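Long-range contacts in flagellar hook-associated protein 2 (Helicobacter pylori, PDB 6IWY), which caps the distal tip of the growing flagellar filament, where it promotes flagellin polymerization and keeps exported subunits from leaking away unpolymerized: residues G40-L45 / M113-N118; L63-Q68 / V125-H130; T119-R124 / A365-F370. All blocks are in the same frame, centred on the assembly; numbering follows the deposited sequence.

Contact 1: residues G40-L45 / M113-N118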
ATOM      1  N   GLY A  40      16.520   2.471   6.490  1.00 52.20           N
ATOM      2  CA  GLY A  40      15.246   2.954   5.969  1.00 51.25           C
ATOM      3  C   GLY A  40      14.919   2.226   4.660  1.00 49.56           C
ATOM      4  O   GLY A  40      15.711   1.437   4.163  1.00 48.11           O
ATOM      5  N   ASP A  41      13.752   2.523   4.101  1.00 49.14           N
ATOM      6  CA  ASP A  41      13.266   1.882   2.889  1.00 48.47           C
ATOM      7  C   ASP A  41      13.670   2.727   1.677  1.00 47.90           C
ATOM      8  O   ASP A  41      13.695   3.945   1.757  1.00 49.75           O
ATOM      9  CB  ASP A  41      11.734   1.799   2.975  1.00 49.06           C
ATOM     10  CG  ASP A  41      11.158   0.536   2.347  1.00 50.40           C
ATOM     11  OD1 ASP A  41      10.330   0.696   1.414  1.00 53.60           O
ATOM     12  OD2 ASP A  41      11.497  -0.598   2.791  1.00 52.73           O
ATOM     13  N   ILE A  42      13.981   2.108   0.550  1.00 46.58           N
ATOM     14  CA  ILE A  42      14.269   2.885  -0.649  1.00 46.25           C
ATOM     15  C   ILE A  42      13.549   2.265  -1.808  1.00 45.05           C
ATOM     16  O   ILE A  42      13.797   1.125  -2.122  1.00 45.40           O
ATOM     17  CB  ILE A  42      15.787   2.953  -0.996  1.00 46.80           C
ATOM     18  CG1 ILE A  42      16.574   3.660   0.112  1.00 47.42           C
ATOM     19  CG2 ILE A  42      16.011   3.700  -2.329  1.00 45.01           C
ATOM     20  CD1 ILE A  42      18.073   3.516  -0.061  1.00 47.49           C
ATOM     21  N   ASN A  43      12.667   3.025  -2.443  1.00 44.84           N
ATOM     22  CA  ASN A  43      11.848   2.503  -3.525  1.00 43.76           C
ATOM     23  C   ASN A  43      11.890   3.402  -4.705  1.00 44.66           C
ATOM     24  O   ASN A  43      11.966   4.647  -4.565  1.00 46.96           O
ATOM     25  CB  ASN A  43      10.397   2.453  -3.103  1.00 43.44           C
ATOM     26  CG  ASN A  43      10.188   1.635  -1.886  1.00 42.85           C
ATOM     27  OD1 ASN A  43      10.233   0.408  -1.950  1.00 45.26           O
ATOM     28  ND2 ASN A  43       9.966   2.291  -0.764  1.00 35.11           N
ATOM     29  N   GLU A  44      11.817   2.793  -5.871  1.00 43.95           N
ATOM     30  CA  GLU A  44      11.575   3.544  -7.074  1.00 44.78           C
ATOM     31  C   GLU A  44      10.097   3.491  -7.291  1.00 44.45           C
ATOM     32  O   GLU A  44       9.509   2.452  -7.112  1.00 44.19           O
ATOM     33  CB  GLU A  44      12.263   2.906  -8.267  1.00 44.70           C
ATOM     34  CG  GLU A  44      13.748   3.032  -8.258  1.00 45.82           C
ATOM     35  CD  GLU A  44      14.368   2.109  -9.243  1.00 48.43           C
ATOM     36  OE1 GLU A  44      13.606   1.397  -9.931  1.00 49.35           O
ATOM     37  OE2 GLU A  44      15.612   2.068  -9.322  1.00 52.23           O
ATOM     38  N   LEU A  45       9.509   4.590  -7.711  1.00 45.46           N
ATOM     39  CA  LEU A  45       8.103   4.614  -8.069  1.00 46.13           C
ATOM     40  C   LEU A  45       7.955   5.418  -9.373  1.00 47.86           C
ATOM     41  O   LEU A  45       8.455   6.519  -9.468  1.00 49.61           O
ATOM     42  CB  LEU A  45       7.293   5.259  -6.936  1.00 46.21           C
ATOM     43  CG  LEU A  45       5.811   5.556  -7.172  1.00 46.33           C
ATOM     44  CD1 LEU A  45       4.974   4.282  -7.042  1.00 45.43           C
ATOM     45  CD2 LEU A  45       5.281   6.661  -6.230  1.00 45.94           C
ATOM     46  N   MET A 113      11.938   8.556  -6.452  1.00 53.23           N
ATOM     47  CA  MET A 113      12.246   7.655  -5.344  1.00 52.15           C
ATOM     48  C   MET A 113      11.334   8.032  -4.217  1.00 52.07           C
ATOM     49  O   MET A 113      10.965   9.184  -4.092  1.00 53.46           O
ATOM     50  CB  MET A 113      13.690   7.816  -4.876  1.00 53.32           C
ATOM     51  CG  MET A 113      14.721   7.694  -5.976  1.00 53.61           C
ATOM     52  SD  MET A 113      14.782   6.038  -6.646  1.00 51.63           S
ATOM     53  CE  MET A 113      15.431   5.073  -5.285  1.00 50.88           C
ATOM     54  N   VAL A 114      10.973   7.036  -3.412  1.00 50.77           N
ATOM     55  CA  VAL A 114      10.132   7.191  -2.227  1.00 49.75           C
ATOM     56  C   VAL A 114      10.902   6.487  -1.139  1.00 49.14           C
ATOM     57  O   VAL A 114      10.984   5.261  -1.134  1.00 47.86           O
ATOM     58  CB  VAL A 114       8.781   6.485  -2.405  1.00 48.58           C
ATOM     59  CG1 VAL A 114       7.926   6.667  -1.166  1.00 48.00           C
ATOM     60  CG2 VAL A 114       8.089   7.025  -3.634  1.00 48.73           C
ATOM     61  N   ASN A 115      11.520   7.272  -0.263  1.00 49.84           N
ATOM     62  CA  ASN A 115      12.398   6.745   0.773  1.00 49.77           C
ATOM     63  C   ASN A 115      11.915   7.161   2.155  1.00 50.60           C
ATOM     64  O   ASN A 115      11.508   8.321   2.322  1.00 52.49           O
ATOM     65  CB  ASN A 115      13.816   7.294   0.568  1.00 50.46           C
ATOM     66  CG  ASN A 115      14.407   6.943  -0.809  1.00 49.72           C
ATOM     67  OD1 ASN A 115      13.823   6.163  -1.577  1.00 50.76           O
ATOM     68  ND2 ASN A 115      15.568   7.517  -1.119  1.00 45.74           N
ATOM     69  N   THR A 116      12.011   6.266   3.147  1.00 49.31           N
ATOM     70  CA  THR A 116      11.628   6.626   4.519  1.00 50.34           C
ATOM     71  C   THR A 116      12.624   7.509   5.254  1.00 52.80           C
ATOM     72  O   THR A 116      13.810   7.470   5.029  1.00 53.60           O
ATOM     73  CB  THR A 116      11.356   5.406   5.402  1.00 50.09           C
ATOM     74  OG1 THR A 116      12.529   4.596   5.530  1.00 50.03           O
ATOM     75  CG2 THR A 116      10.200   4.585   4.834  1.00 47.87           C
ATOM     76  N   LYS A 117      12.111   8.330   6.155  1.00 55.79           N
ATOM     77  CA  LYS A 117      12.939   9.160   7.024  1.00 58.41           C
ATOM     78  C   LYS A 117      13.596   8.342   8.127  1.00 59.19           C
ATOM     79  O   LYS A 117      14.659   8.703   8.632  1.00 61.53           O
ATOM     80  CB  LYS A 117      12.097  10.259   7.659  1.00 60.69           C
ATOM     81  CG  LYS A 117      12.909  11.330   8.371  1.00 64.00           C
ATOM     82  CD  LYS A 117      11.991  12.267   9.145  1.00 68.34           C
ATOM     83  CE  LYS A 117      12.759  13.062  10.188  1.00 72.58           C
ATOM     84  NZ  LYS A 117      12.192  14.430  10.328  1.00 77.31           N
ATOM     85  N   ASN A 118      12.957   7.240   8.484  1.00 58.12           N
ATOM     86  CA  ASN A 118      13.346   6.432   9.618  1.00 59.04           C
ATOM     87  C   ASN A 118      13.776   5.044   9.263  1.00 57.07           C
ATOM     88  O   ASN A 118      13.377   4.491   8.235  1.00 55.77           O
ATOM     89  CB  ASN A 118      12.144   6.288  10.526  1.00 60.82           C
ATOM     90  CG  ASN A 118      12.077   7.352  11.523  1.00 63.37           C
ATOM     91  OD1 ASN A 118      13.090   7.724  12.091  1.00 64.37           O
ATOM     92  ND2 ASN A 118      10.880   7.863  11.762  1.00 67.36           N
TER
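Ile42, Asn43 and Glu44 pair with Asn115, Val114 and Met113 across the two inner strands of a four-stranded antiparallel sheet. The hydrogen-bonded pair is Asn43 with Val114: Val114 N reaches Asn43 O at 2.8 Å, and Asn43 N returns to Val114 O at 3.1 Å. The Asn43 amide adds a second donor, ND2 to the same Val114 O at 3.2 Å. The two N-H groups come at this oxygen from opposite faces of its carbonyl plane. ND2 also gives to Asp41 OD1 at 2.7 Å, while Asn43 OD1 accepts from Asn361 of the next strand, so the whole amide is held.

Toward Gly40 the backbone bond from Thr116 N to Asp41 O continues the ladder, and the Thr116 side chain adds to it. With chi1 at 62°, OG1 sits between its own N and carbonyl carbon and accepts the Asp41 N-H at 2.8 Å, nearly straight at 166°. The hydroxyl in turn donates to Asn118 O, also 2.8 Å away. On the face carrying Ile42 and Glu44, Met113 bends at chi2 and chi3; its SD lies beside Glu44 CG at 3.6 Å, and its CE turns to Ile42 CG2. On the face carrying Asn43 and Val114, Val114 CG2 meets Leu45 CB and CD2. The pair is the centre of a wholly antiparallel sheet, in order 97-103, 110-116, 42-49, 359-361.

Contact 2: residues L63-Q68 / V125-H130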
ATOM      1  N   LEU A  63      -2.154   8.244  -4.975  1.00 50.88           N
ATOM      2  CA  LEU A  63      -1.121   7.264  -4.704  1.00 49.51           C
ATOM      3  C   LEU A  63      -1.371   6.749  -3.312  1.00 50.03           C
ATOM      4  O   LEU A  63      -1.362   7.512  -2.375  1.00 51.39           O
ATOM      5  CB  LEU A  63       0.271   7.855  -4.797  1.00 49.29           C
ATOM      6  CG  LEU A  63       1.427   6.970  -4.305  1.00 47.68           C
ATOM      7  CD1 LEU A  63       1.658   5.816  -5.212  1.00 45.20           C
ATOM      8  CD2 LEU A  63       2.689   7.809  -4.179  1.00 49.31           C
ATOM      9  N   LYS A  64      -1.592   5.446  -3.204  1.00 49.50           N
ATOM     10  CA  LYS A  64      -1.877   4.774  -1.943  1.00 49.90           C
ATOM     11  C   LYS A  64      -0.656   4.010  -1.462  1.00 48.63           C
ATOM     12  O   LYS A  64      -0.125   3.155  -2.190  1.00 47.91           O
ATOM     13  CB  LYS A  64      -2.996   3.749  -2.154  1.00 50.34           C
ATOM     14  CG  LYS A  64      -4.402   4.284  -1.945  1.00 54.29           C
ATOM     15  CD  LYS A  64      -5.497   3.263  -2.367  1.00 55.99           C
ATOM     16  CE  LYS A  64      -5.515   1.991  -1.491  1.00 57.09           C
ATOM     17  NZ  LYS A  64      -6.861   1.274  -1.460  1.00 58.88           N
ATOM     18  N   PHE A  65      -0.226   4.251  -0.235  1.00 48.48           N
ATOM     19  CA  PHE A  65       0.739   3.337   0.381  1.00 47.41           C
ATOM     20  C   PHE A  65       0.588   3.355   1.869  1.00 47.97           C
ATOM     21  O   PHE A  65      -0.090   4.232   2.397  1.00 50.31           O
ATOM     22  CB  PHE A  65       2.173   3.677  -0.028  1.00 46.73           C
ATOM     23  CG  PHE A  65       2.543   5.089   0.236  1.00 47.99           C
ATOM     24  CD1 PHE A  65       2.974   5.480   1.492  1.00 50.82           C
ATOM     25  CD2 PHE A  65       2.413   6.034  -0.752  1.00 49.71           C
ATOM     26  CE1 PHE A  65       3.291   6.794   1.759  1.00 53.36           C
ATOM     27  CE2 PHE A  65       2.723   7.366  -0.498  1.00 53.18           C
ATOM     28  CZ  PHE A  65       3.163   7.748   0.767  1.00 54.06           C
ATOM     29  N   TYR A  66       1.251   2.412   2.528  1.00 46.98           N
ATOM     30  CA  TYR A  66       1.099   2.146   3.964  1.00 48.44           C
ATOM     31  C   TYR A  66       2.449   1.921   4.626  1.00 49.06           C
ATOM     32  O   TYR A  66       3.231   1.081   4.192  1.00 48.82           O
ATOM     33  CB  TYR A  66       0.246   0.919   4.178  1.00 47.82           C
ATOM     34  CG  TYR A  66       0.236   0.354   5.572  1.00 49.21           C
ATOM     35  CD1 TYR A  66      -0.628   0.875   6.568  1.00 52.63           C
ATOM     36  CD2 TYR A  66       1.012  -0.755   5.903  1.00 47.10           C
ATOM     37  CE1 TYR A  66      -0.680   0.310   7.874  1.00 52.15           C
ATOM     38  CE2 TYR A  66       0.968  -1.324   7.200  1.00 48.20           C
ATOM     39  CZ  TYR A  66       0.123  -0.788   8.174  1.00 51.38           C
ATOM     40  OH  TYR A  66       0.085  -1.337   9.441  1.00 52.42           O
ATOM     41  N   THR A  67       2.706   2.662   5.697  1.00 50.96           N
ATOM     42  CA  THR A  67       3.920   2.520   6.458  1.00 50.96           C
ATOM     43  C   THR A  67       3.709   3.153   7.822  1.00 53.55           C
ATOM     44  O   THR A  67       2.751   3.921   8.017  1.00 54.24           O
ATOM     45  CB  THR A  67       5.078   3.152   5.704  1.00 49.85           C
ATOM     46  OG1 THR A  67       6.303   2.612   6.201  1.00 51.47           O
ATOM     47  CG2 THR A  67       5.091   4.682   5.813  1.00 49.56           C
ATOM     48  N   GLN A  68       4.579   2.821   8.770  1.00 54.93           N
ATOM     49  CA  GLN A  68       4.439   3.309  10.157  1.00 58.01           C
ATOM     50  C   GLN A  68       3.004   3.153  10.642  1.00 59.65           C
ATOM     51  O   GLN A  68       2.461   4.021  11.309  1.00 62.36           O
ATOM     52  CB  GLN A  68       4.870   4.788  10.263  1.00 59.23           C
ATOM     53  N   VAL A 125       7.613   0.278   3.119  1.00 46.17           N
ATOM     54  CA  VAL A 125       6.490   0.914   2.438  1.00 45.25           C
ATOM     55  C   VAL A 125       5.731  -0.107   1.579  1.00 43.90           C
ATOM     56  O   VAL A 125       6.277  -0.708   0.688  1.00 43.22           O
ATOM     57  CB  VAL A 125       6.922   2.066   1.565  1.00 44.42           C
ATOM     58  CG1 VAL A 125       5.736   2.585   0.817  1.00 47.18           C
ATOM     59  CG2 VAL A 125       7.514   3.203   2.379  1.00 45.67           C
ATOM     60  N   TYR A 126       4.460  -0.305   1.855  1.00 44.34           N
ATOM     61  CA  TYR A 126       3.684  -1.269   1.110  1.00 43.82           C
ATOM     62  C   TYR A 126       2.756  -0.466   0.262  1.00 43.76           C
ATOM     63  O   TYR A 126       1.926   0.228   0.793  1.00 45.75           O
ATOM     64  CB  TYR A 126       2.919  -2.190   2.042  1.00 44.78           C
ATOM     65  CG  TYR A 126       3.833  -3.116   2.774  1.00 45.46           C
ATOM     66  CD1 TYR A 126       4.223  -2.861   4.078  1.00 48.62           C
ATOM     67  CD2 TYR A 126       4.347  -4.220   2.148  1.00 45.66           C
ATOM     68  CE1 TYR A 126       5.102  -3.719   4.743  1.00 50.38           C
ATOM     69  CE2 TYR A 126       5.211  -5.069   2.785  1.00 47.82           C
ATOM     70  CZ  TYR A 126       5.589  -4.816   4.081  1.00 50.17           C
ATOM     71  OH  TYR A 126       6.456  -5.691   4.692  1.00 54.08           O
ATOM     72  N   PHE A 127       2.917  -0.533  -1.055  1.00 42.65           N
ATOM     73  CA  PHE A 127       2.064   0.206  -1.967  1.00 41.72           C
ATOM     74  C   PHE A 127       0.807  -0.592  -2.187  1.00 41.79           C
ATOM     75  O   PHE A 127       0.831  -1.795  -2.093  1.00 40.82           O
ATOM     76  CB  PHE A 127       2.790   0.441  -3.295  1.00 40.97           C
ATOM     77  CG  PHE A 127       3.973   1.322  -3.154  1.00 40.13           C
ATOM     78  CD1 PHE A 127       5.244   0.787  -3.085  1.00 39.53           C
ATOM     79  CD2 PHE A 127       3.811   2.688  -3.038  1.00 38.92           C
ATOM     80  CE1 PHE A 127       6.332   1.614  -2.920  1.00 40.79           C
ATOM     81  CE2 PHE A 127       4.880   3.520  -2.859  1.00 39.22           C
ATOM     82  CZ  PHE A 127       6.146   2.990  -2.791  1.00 41.00           C
ATOM     83  N   GLY A 128      -0.298   0.106  -2.421  1.00 42.99           N
ATOM     84  CA  GLY A 128      -1.567  -0.529  -2.756  1.00 44.51           C
ATOM     85  C   GLY A 128      -2.325  -0.945  -1.506  1.00 46.34           C
ATOM     86  O   GLY A 128      -2.376  -0.195  -0.544  1.00 48.41           O
ATOM     87  N   SER A 129      -2.857  -2.158  -1.515  1.00 42.16           N
ATOM     88  CA  SER A 129      -3.616  -2.693  -0.426  1.00 41.26           C
ATOM     89  C   SER A 129      -2.905  -3.780   0.388  1.00 39.96           C
ATOM     90  O   SER A 129      -1.979  -4.443  -0.062  1.00 38.98           O
ATOM     91  CB  SER A 129      -4.882  -3.291  -1.011  1.00 40.98           C
ATOM     92  OG  SER A 129      -4.603  -3.931  -2.234  1.00 41.10           O
ATOM     93  N   HIS A 130      -3.374  -3.984   1.607  1.00 40.39           N
ATOM     94  CA  HIS A 130      -2.727  -4.923   2.500  1.00 39.46           C
ATOM     95  C   HIS A 130      -3.693  -5.366   3.611  1.00 40.02           C
ATOM     96  O   HIS A 130      -4.563  -4.611   3.978  1.00 40.53           O
ATOM     97  CB  HIS A 130      -1.515  -4.262   3.121  1.00 40.26           C
ATOM     98  CG  HIS A 130      -1.871  -3.164   4.068  1.00 42.27           C
ATOM     99  ND1 HIS A 130      -2.197  -3.399   5.393  1.00 43.62           N
ATOM    100  CD2 HIS A 130      -1.998  -1.829   3.875  1.00 42.81           C
ATOM    101  CE1 HIS A 130      -2.466  -2.245   5.980  1.00 46.04           C
ATOM    102  NE2 HIS A 130      -2.356  -1.279   5.080  1.00 45.79           N
TER
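Leu63 starts the contact lightly, its CD1 4.4 Å from CD2 of the Phe127 ring. At Lys64 the backbone takes hold: Gly128 N donates to Lys64 O at 3.1 Å. The bond is nearly linear at the hydrogen, although the donor stands above the carbonyl plane. Farther out along the same residue, Lys64 CE passes near Gly128 O.

Phe65 faces Phe127 in a non-hydrogen-bonded pair. Its CB meets Phe127 CD2 at 3.6 Å and Val125 CG1 at 3.8 Å. The two phenyl groups point the same way with their planes 70° apart, and Val125 CG1 also lies over one face of Phe127.

Tyr66 and Tyr126 form the hydrogen-bonded pair: Tyr66 N gives to Tyr126 O at 2.9 Å, and Tyr126 N gives back to Tyr66 O at 3.0 Å. CG of Tyr66 is anti to its backbone N (chi1 168°), and one face of the ring is covered by His130, whose NE2 lies 3.1 Å from Tyr66 CG, toward the rim. The rings are inclined by 32°. That NE2 is bonded to Asp71, and the Tyr66 hydroxyl to Gln132.

Thr67 closes the walk with CB 4.1 Å from Val125 CG2, its OG1 being bonded to Arg124 O. Past Phe127 the chain turns at Gly128, where phi is positive, and brings His130 back over Tyr66. Strand 126-127 is the outer strand of an antiparallel sheet of three, beside 61-67; after the turn the chain continues as strand 129-132, an edge strand of a second antiparallel sheet.

Contact 3: residues T119-R124 / A365-F370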
ATOM      1  N   THR A 119      14.551   4.458  10.154  1.00 57.96           N
ATOM      2  CA  THR A 119      15.042   3.114   9.971  1.00 56.87           C
ATOM      3  C   THR A 119      14.144   2.111  10.661  1.00 57.55           C
ATOM      4  O   THR A 119      13.137   2.472  11.237  1.00 57.94           O
ATOM      5  CB  THR A 119      16.446   2.989  10.545  1.00 58.73           C
ATOM      6  OG1 THR A 119      16.371   3.005  11.971  1.00 59.97           O
ATOM      7  CG2 THR A 119      17.336   4.130  10.061  1.00 58.49           C
ATOM      8  N   GLY A 120      14.518   0.840  10.606  1.00 58.25           N
ATOM      9  CA  GLY A 120      13.768  -0.217  11.294  1.00 59.61           C
ATOM     10  C   GLY A 120      12.645  -0.848  10.468  1.00 58.60           C
ATOM     11  O   GLY A 120      11.987  -0.197   9.655  1.00 57.15           O
ATOM     12  N   GLU A 121      12.419  -2.127  10.726  1.00 59.88           N
ATOM     13  CA  GLU A 121      11.380  -2.932  10.092  1.00 59.43           C
ATOM     14  C   GLU A 121       9.994  -2.305   9.925  1.00 59.15           C
ATOM     15  O   GLU A 121       9.377  -2.466   8.879  1.00 57.81           O
ATOM     16  CB  GLU A 121      11.208  -4.204  10.899  1.00 61.70           C
ATOM     17  CG  GLU A 121      10.543  -5.289  10.124  1.00 63.67           C
ATOM     18  CD  GLU A 121      10.508  -6.600  10.869  1.00 69.35           C
ATOM     19  OE1 GLU A 121      10.538  -7.626  10.169  1.00 72.65           O
ATOM     20  OE2 GLU A 121      10.440  -6.609  12.127  1.00 73.39           O
ATOM     21  N   ASP A 122       9.490  -1.618  10.949  1.00 60.94           N
ATOM     22  CA  ASP A 122       8.168  -0.968  10.871  1.00 60.98           C
ATOM     23  C   ASP A 122       8.052   0.093   9.766  1.00 58.64           C
ATOM     24  O   ASP A 122       6.985   0.670   9.573  1.00 58.49           O
ATOM     25  CB  ASP A 122       7.813  -0.299  12.209  1.00 64.01           C
ATOM     26  CG  ASP A 122       7.514  -1.293  13.312  1.00 68.72           C
ATOM     27  OD1 ASP A 122       7.532  -2.524  13.042  1.00 72.40           O
ATOM     28  OD2 ASP A 122       7.247  -0.838  14.456  1.00 73.97           O
ATOM     29  N   ASN A 123       9.129   0.376   9.040  1.00 56.99           N
ATOM     30  CA  ASN A 123       9.052   1.417   8.009  1.00 55.26           C
ATOM     31  C   ASN A 123       9.108   0.903   6.600  1.00 51.89           C
ATOM     32  O   ASN A 123       9.439   1.637   5.694  1.00 50.74           O
ATOM     33  CB  ASN A 123      10.114   2.502   8.233  1.00 56.37           C
ATOM     34  CG  ASN A 123       9.802   3.359   9.438  1.00 59.71           C
ATOM     35  OD1 ASN A 123       9.052   4.332   9.339  1.00 61.92           O
ATOM     36  ND2 ASN A 123      10.352   2.985  10.591  1.00 60.88           N
ATOM     37  N   ARG A 124       8.749  -0.349   6.388  1.00 50.92           N
ATOM     38  CA  ARG A 124       8.686  -0.825   5.015  1.00 48.81           C
ATOM     39  C   ARG A 124       7.529  -0.061   4.406  1.00 48.28           C
ATOM     40  O   ARG A 124       6.611   0.314   5.140  1.00 50.07           O
ATOM     41  CB  ARG A 124       8.527  -2.324   4.964  1.00 48.50           C
ATOM     42  CG  ARG A 124       9.781  -3.016   5.467  1.00 49.85           C
ATOM     43  CD  ARG A 124       9.671  -4.509   5.424  1.00 52.30           C
ATOM     44  NE  ARG A 124       9.705  -5.035   4.056  1.00 54.35           N
ATOM     45  CZ  ARG A 124       9.543  -6.322   3.735  1.00 58.11           C
ATOM     46  NH1 ARG A 124       9.338  -7.233   4.686  1.00 57.54           N
ATOM     47  NH2 ARG A 124       9.609  -6.705   2.444  1.00 60.00           N
ATOM     48  N   ALA A 365      13.636  -1.484   4.606  1.00 46.93           N
ATOM     49  CA  ALA A 365      13.653  -1.068   6.006  1.00 47.91           C
ATOM     50  C   ALA A 365      13.854  -2.293   6.843  1.00 48.56           C
ATOM     51  O   ALA A 365      13.261  -3.334   6.556  1.00 48.64           O
ATOM     52  CB  ALA A 365      12.355  -0.411   6.375  1.00 47.81           C
ATOM     53  N   SER A 366      14.694  -2.183   7.867  1.00 49.98           N
ATOM     54  CA  SER A 366      15.043  -3.327   8.721  1.00 51.14           C
ATOM     55  C   SER A 366      15.625  -2.863  10.043  1.00 52.49           C
ATOM     56  O   SER A 366      16.201  -1.788  10.121  1.00 52.60           O
ATOM     57  CB  SER A 366      16.014  -4.261   7.995  1.00 50.88           C
ATOM     58  OG  SER A 366      17.373  -3.942   8.249  1.00 54.27           O
ATOM     59  N   ASP A 367      15.433  -3.669  11.084  1.00 61.23           N
ATOM     60  CA  ASP A 367      15.953  -3.387  12.420  1.00 59.23           C
ATOM     61  C   ASP A 367      17.449  -3.704  12.392  1.00 57.80           C
ATOM     62  O   ASP A 367      17.896  -4.455  11.564  1.00 59.85           O
ATOM     63  CB  ASP A 367      15.253  -4.256  13.505  1.00 62.88           C
ATOM     64  CG  ASP A 367      13.744  -3.925  13.717  1.00 66.04           C
ATOM     65  OD1 ASP A 367      13.320  -2.765  13.579  1.00 65.40           O
ATOM     66  OD2 ASP A 367      12.959  -4.847  14.075  1.00 73.56           O
ATOM     67  N   SER A 368      18.218  -3.102  13.284  1.00 55.84           N
ATOM     68  CA  SER A 368      19.607  -3.498  13.520  1.00 56.16           C
ATOM     69  C   SER A 368      19.664  -4.791  14.302  1.00 59.87           C
ATOM     70  O   SER A 368      18.764  -5.097  15.092  1.00 62.33           O
ATOM     71  CB  SER A 368      20.338  -2.434  14.343  1.00 54.09           C
ATOM     72  OG  SER A 368      19.898  -2.451  15.705  1.00 55.19           O
ATOM     73  N   ALA A 369      20.742  -5.535  14.125  1.00 62.01           N
ATOM     74  CA  ALA A 369      20.911  -6.803  14.833  1.00 67.03           C
ATOM     75  C   ALA A 369      22.365  -6.942  15.231  1.00 67.68           C
ATOM     76  O   ALA A 369      23.269  -6.729  14.393  1.00 66.79           O
ATOM     77  CB  ALA A 369      20.484  -7.982  13.959  1.00 71.98           C
ATOM     78  N   PHE A 370      22.573  -7.304  16.502  1.00 69.77           N
ATOM     79  CA  PHE A 370      23.906  -7.324  17.110  1.00 70.25           C
ATOM     80  C   PHE A 370      23.863  -8.128  18.406  1.00 75.08           C
ATOM     81  O   PHE A 370      22.798  -8.583  18.813  1.00 78.10           O
ATOM     82  CB  PHE A 370      24.407  -5.882  17.371  1.00 65.76           C
ATOM     83  CG  PHE A 370      23.515  -5.094  18.284  1.00 64.69           C
ATOM     84  CD1 PHE A 370      22.454  -4.360  17.773  1.00 63.06           C
ATOM     85  CD2 PHE A 370      23.721  -5.104  19.657  1.00 66.97           C
ATOM     86  CE1 PHE A 370      21.606  -3.650  18.621  1.00 64.61           C
ATOM     87  CE2 PHE A 370      22.878  -4.392  20.515  1.00 68.40           C
ATOM     88  CZ  PHE A 370      21.819  -3.673  20.003  1.00 67.12           C
TER
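Asp367 reaches back from the foot of strand 368-371 to Glu121, in the loop between strands 110-116 and 126-127. From its CB, chi1 of -67° sets CG anti to the carbonyl carbon, and CG comes to lie 3.8 Å from Glu121 CB. At the tip the two oxygens divide the work. OD1 accepts the Glu121 N-H at 3.1 Å, a bent bond whose donor stands well above the carboxylate plane, 66° out of it; the same oxygen lies close to Gly120 CA. OD2 turns to the Glu121 side chain, 3.7 Å from its CB and 3.6 Å from OE2, with the carboxylate planes 76° apart.

Behind this tip the two backbones run against each other. Gly120 CA meets Ser366 O at 3.1 Å in a CA-H...O contact. Ala365 puts its CB into the bend of the loop, 3.3 Å from Gly120 O and 3.8 Å from Arg124 CG, with the Asn123 carbonyl carbon alongside. The bend itself is tied by Asn123 N to Gly120 O. Outside the pair of segments, Arg124 makes a salt bridge to Asp212, and Thr119 OG1 bonds to Pro380 O. The chain is an inner piece of FliD without its two ends, and 365-370 falls in the range of the FliD C-terminal family.

The contact combines a side-chain-to-backbone bond with packing of Ala365 CB in the loop's bend. Two like charges lie close here, and two influences oppose: the Glu121 N-H at OD1 would stabilise the Asp367 anion, whereas OE2 beside OD2 would be expected to raise the affinity of either acid for a proton. A weak bond from Gly216 N to Glu121 OE2 may offset part of that repulsion.

Contact 2 is the most central, about 2 Å from the chain's centre, and buried. Contacts 1 and 3, their centres about 13 and 18 Å from it, are only partly buried. Contacts 1 and 2 are both antiparallel pairings: their first strands, 42-49 and 61-67, follow each other in the chain, as do their second, 110-116 and 126-127. They meet through Leu45 on Leu63 and Thr116 on Val125. Beyond their backbone bonds, contact 1 adds amide and hydroxyl bonds and contact 2 adds aromatic rings. Contact 3 has no strand pairing: a loop meets a connecting segment. Asp41 touches both neighbours, bonding Ala365 N through OD2 and, weakly, Val125 N through OD1; Thr67 ties contact 2 to contact 3.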